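Local coordinates for iodotyrosine deiodinase (PDB 6TYK) that catalyses the FMN-dependent reductive dehalogenation of halotyrosines, releasing iodide from mono- and diiodotyrosine, and works as a homodimer of the nitroreductase family, at the interface of chains A and B. Residues are numbered along the deposited sequence; one frame, centred on the assembly and turned at random. Chains: chain A/B, iodotyrosine deiodinase.

Contact 1: the interface of chains A and B. Residues chain A 179-183; chain B 28, 31-32, 48, 50.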
# COMPACT_ATOMS: atom_id res chain seq x y z
N VAL A 179 14.86 -8.56 -5.94
CA VAL A 179 14.62 -7.71 -4.79
C VAL A 179 15.97 -7.31 -4.18
O VAL A 179 16.92 -8.09 -4.19
CB VAL A 179 13.67 -8.39 -3.78
CG1 VAL A 179 14.34 -9.60 -3.16
CG2 VAL A 179 13.22 -7.40 -2.71
N ILE A 180 16.07 -6.08 -3.71
CA ILE A 180 17.32 -5.54 -3.20
C ILE A 180 17.28 -5.51 -1.68
O ILE A 180 16.57 -4.69 -1.09
CB ILE A 180 17.57 -4.14 -3.73
CG1 ILE A 180 17.52 -4.17 -5.26
CG2 ILE A 180 18.92 -3.60 -3.23
CD1 ILE A 180 17.34 -2.80 -5.88
N VAL A 181 18.04 -6.41 -1.07
CA VAL A 181 18.06 -6.59 0.37
C VAL A 181 19.45 -6.36 0.93
O VAL A 181 20.44 -6.91 0.44
CB VAL A 181 17.61 -8.01 0.77
CG1 VAL A 181 17.46 -8.10 2.29
CG2 VAL A 181 16.31 -8.36 0.08
N ARG A 182 19.53 -5.53 1.95
CA ARG A 182 20.77 -5.27 2.65
C ARG A 182 20.64 -5.68 4.10
O ARG A 182 19.54 -5.85 4.59
CB ARG A 182 21.10 -3.79 2.56
CG ARG A 182 21.54 -3.37 1.16
CD ARG A 182 21.69 -1.88 1.09
NE ARG A 182 22.29 -1.43 -0.16
CZ ARG A 182 21.60 -0.99 -1.20
NH1 ARG A 182 20.27 -0.95 -1.17
NH2 ARG A 182 22.25 -0.58 -2.28
N TYR A 183 21.77 -5.82 4.79
CA TYR A 183 21.76 -6.27 6.18
C TYR A 183 22.41 -5.27 7.10
O TYR A 183 23.52 -4.79 6.84
CB TYR A 183 22.40 -7.66 6.30
CG TYR A 183 21.56 -8.67 5.58
CD1 TYR A 183 21.74 -8.93 4.23
CD2 TYR A 183 20.52 -9.32 6.24
CE1 TYR A 183 20.93 -9.81 3.56
CE2 TYR A 183 19.71 -10.21 5.58
CZ TYR A 183 19.91 -10.45 4.24
OH TYR A 183 19.10 -11.33 3.57
N ILE B 28 12.68 -13.41 3.30
CA ILE B 28 13.03 -13.21 1.91
C ILE B 28 11.85 -13.56 1.00
O ILE B 28 11.59 -12.87 0.03
CB ILE B 28 14.28 -14.01 1.52
CG1 ILE B 28 15.48 -13.55 2.35
CG2 ILE B 28 14.57 -13.86 0.04
CD1 ILE B 28 15.82 -12.08 2.19
N LEU B 31 9.56 -10.67 0.86
CA LEU B 31 10.11 -9.58 0.06
C LEU B 31 9.96 -9.90 -1.42
O LEU B 31 9.72 -9.01 -2.23
CB LEU B 31 11.58 -9.33 0.39
CG LEU B 31 11.86 -8.98 1.85
CD1 LEU B 31 13.33 -8.61 2.02
CD2 LEU B 31 10.97 -7.85 2.31
N LYS B 32 10.10 -11.18 -1.77
CA LYS B 32 9.91 -11.59 -3.16
C LYS B 32 8.47 -11.44 -3.59
O LYS B 32 8.19 -11.07 -4.73
CB LYS B 32 10.42 -13.01 -3.38
CG LYS B 32 11.93 -13.10 -3.23
CD LYS B 32 12.44 -14.48 -3.58
CE LYS B 32 13.95 -14.50 -3.58
NZ LYS B 32 14.45 -15.86 -3.91
N PHE B 48 15.03 -2.78 0.89
CA PHE B 48 14.87 -3.41 2.19
C PHE B 48 16.19 -3.53 2.93
O PHE B 48 17.22 -3.86 2.34
CB PHE B 48 14.25 -4.79 2.01
CG PHE B 48 12.95 -4.76 1.27
CD1 PHE B 48 11.81 -4.28 1.88
CD2 PHE B 48 12.88 -5.18 -0.05
CE1 PHE B 48 10.60 -4.24 1.20
CE2 PHE B 48 11.67 -5.14 -0.74
CZ PHE B 48 10.53 -4.67 -0.10
N ILE B 50 17.47 -5.43 6.44
CA ILE B 50 17.13 -6.33 7.55
C ILE B 50 18.15 -6.13 8.65
O ILE B 50 19.34 -6.40 8.47
CB ILE B 50 17.09 -7.80 7.10
CG1 ILE B 50 15.98 -7.99 6.07
CG2 ILE B 50 16.89 -8.73 8.29
CD1 ILE B 50 16.00 -9.36 5.42
O HOH W 1 18.27 -2.54 0.09

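Contact 2: the interface of chains A and B. Residues chain A 82, 174-176; chain B 41-42, 44.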
# COMPACT_ATOMS: atom_id res chain seq x y z
N TRP A 82 10.40 6.25 -20.38
CA TRP A 82 9.71 4.99 -20.13
C TRP A 82 8.39 4.92 -20.90
O TRP A 82 8.09 3.91 -21.54
CB TRP A 82 9.49 4.81 -18.63
CG TRP A 82 8.92 3.49 -18.22
CD1 TRP A 82 9.61 2.34 -17.96
CD2 TRP A 82 7.54 3.18 -17.97
NE1 TRP A 82 8.75 1.34 -17.58
CE2 TRP A 82 7.47 1.83 -17.58
CE3 TRP A 82 6.35 3.92 -18.05
CZ2 TRP A 82 6.27 1.20 -17.27
CZ3 TRP A 82 5.16 3.29 -17.73
CH2 TRP A 82 5.13 1.95 -17.35
N TYR A 174 5.47 -6.73 -17.06
CA TYR A 174 6.82 -6.23 -17.29
C TYR A 174 7.79 -6.96 -16.36
O TYR A 174 7.37 -7.61 -15.40
CB TYR A 174 6.90 -4.73 -17.05
CG TYR A 174 6.05 -3.89 -17.98
CD1 TYR A 174 5.72 -4.33 -19.26
CD2 TYR A 174 5.58 -2.65 -17.58
CE1 TYR A 174 4.94 -3.55 -20.11
CE2 TYR A 174 4.81 -1.87 -18.41
CZ TYR A 174 4.49 -2.32 -19.67
OH TYR A 174 3.72 -1.53 -20.50
N PRO A 175 9.09 -6.85 -16.63
CA PRO A 175 10.05 -7.59 -15.80
C PRO A 175 10.11 -7.11 -14.36
O PRO A 175 9.60 -6.04 -14.00
CB PRO A 175 11.39 -7.32 -16.49
CG PRO A 175 11.06 -6.86 -17.87
CD PRO A 175 9.75 -6.13 -17.73
N ARG A 176 10.71 -7.94 -13.52
CA ARG A 176 11.04 -7.51 -12.17
C ARG A 176 12.52 -7.73 -11.92
O ARG A 176 13.04 -8.82 -12.13
CB ARG A 176 10.22 -8.28 -11.13
CG ARG A 176 8.72 -7.98 -11.13
CD ARG A 176 8.45 -6.52 -10.81
NE ARG A 176 7.04 -6.24 -10.56
CZ ARG A 176 6.15 -6.03 -11.52
NH1 ARG A 176 6.50 -6.11 -12.80
NH2 ARG A 176 4.89 -5.76 -11.20
N MET B 41 5.66 3.53 -13.10
CA MET B 41 6.60 3.22 -14.18
C MET B 41 7.44 1.96 -13.96
O MET B 41 8.57 1.86 -14.44
CB MET B 41 7.46 4.42 -14.60
CG MET B 41 8.47 4.96 -13.60
SD MET B 41 9.68 6.07 -14.44
CE MET B 41 10.69 4.85 -15.28
N ASN B 42 6.86 0.99 -13.27
CA ASN B 42 7.56 -0.24 -12.92
C ASN B 42 8.95 0.01 -12.33
O ASN B 42 9.87 -0.78 -12.52
CB ASN B 42 7.65 -1.19 -14.12
CG ASN B 42 8.03 -2.59 -13.71
OD1 ASN B 42 7.66 -3.06 -12.64
ND2 ASN B 42 8.79 -3.27 -14.55
N GLN B 44 9.85 -0.23 -9.27
CA GLN B 44 10.15 -1.08 -8.12
C GLN B 44 10.94 -0.29 -7.08
O GLN B 44 12.07 -0.65 -6.74
CB GLN B 44 10.95 -2.31 -8.53
CG GLN B 44 10.22 -3.23 -9.48
CD GLN B 44 11.10 -4.38 -9.92
OE1 GLN B 44 11.70 -4.32 -10.97
NE2 GLN B 44 11.19 -5.42 -9.09

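Contact 1: the interface of chains A and B
A:Val179 and B:Phe48, the two residues that bury most surface here, meet where the C-terminal strand of one subunit joins the sheet of the other, a strand exchange typical of nitroreductase-family dimers. Strand 181-183 of chain A runs parallel to strand 46-51 of chain B. Methyl CG2 of A:Val179 sits 3.4 Å from CE2 of the B:Phe48 ring and also touches CD2, the two side chains crossing at about a right angle. It is carried there anti to the backbone N, which leaves CG1 in the crowded position between N and the carbonyl carbon (chi1 67°). Within chain B, CD2 of B:Leu31 lies 3.6 Å above the centre of the B:Phe48 ring, capping one face from helix 24-35.

Both backbone polar groups of B:Phe48 turn to the same chain A strand and straddle A:Val181: its N-H donates to A:Ile180 O at 3.1 Å. Its carbonyl O accepts from A:Arg182 N at 2.9 Å. B:Ile50 N donates to A:Arg182 O at 2.8 Å, continuing the parallel ladder. A water molecule links the guanidinium NH1 of A:Arg182 with the carbonyl oxygens of A:Ile180 and B:Phe48.

A:Val181 divides its branches between two partners. CG2 faces CD1 of B:Leu31 at 3.6 Å, whereas CG1, anti to the backbone N (chi1 -172°), meets CD1 of B:Ile50 at 3.7 Å. That same B:Ile50 methyl reaches CE2 of A:Tyr183, whose side chain lies alongside, pointing the same way.

Contact 2: the interface of chains A and B
A:Trp82 and B:Met41 pack face to backbone beside the active site, in the nitroreductase-family arrangement whose flavin pockets are built from both subunits. B:Met41 binds 3-iodo-L-tyrosine, and A:Trp82 lines the pockets of FMN and 3-iodo-tyrosine. CA of B:Met41 stands over the face of the indole six-membered ring, 3.6 Å from its centroid, in a CH-pi contact. The B:Met41 carbonyl O is above the same ring system, offset toward the rim and near NE1, but the indole N-H points elsewhere and makes no hydrogen bond with it. The B:Met41 and A:Trp82 side chains run antiparallel alongside each other, and the methionine bends at its last torsion (chi3 -75°), bringing methyl CE to 3.6 Å from CB of A:Trp82.

The polar contacts centre on B:Asn42. With CG anti to the backbone N (chi1 -165°), the amide extends toward chain A, where ND2 donates to the carbonyl O of A:Pro175 at 2.9 Å. This bond is almost straight, 176° at the hydrogen, and lies in both the amide and the carbonyl planes, which should fix the amide's flip. The other amide atom, OD1, rests 3.2 Å above the plane of the A:Arg176 guanidinium, toward its rim, a placement that may allow electrostatic attraction.

Further contacts are van der Waals: the amide carbon CD of B:Gln44 lies 3.5 Å from methylene CD of A:Arg176, and CB of A:Tyr174 packs against ND2 of B:Asn42. A:Arg176 is itself an FMN-binding residue.

The centres of the C-alpha atoms of contact 1 and contact 2 lie about 18 Å apart, and they share no residue, yet the same two stretches of chain run through both. From chain A, the C-terminal segment passes residues 174-176 in contact 2 and then reaches residues 179-183 in contact 1; from chain B, the 3-10 helix 40-42 leads into strand 46-51. Contact 1 joins the subunits through backbone bonds and apolar packing, while contact 2 places residues of both chains around the FMN and halotyrosine. Two-fold symmetry repeats each contact with the chains exchanged, which fits active sites that depend on the homodimer.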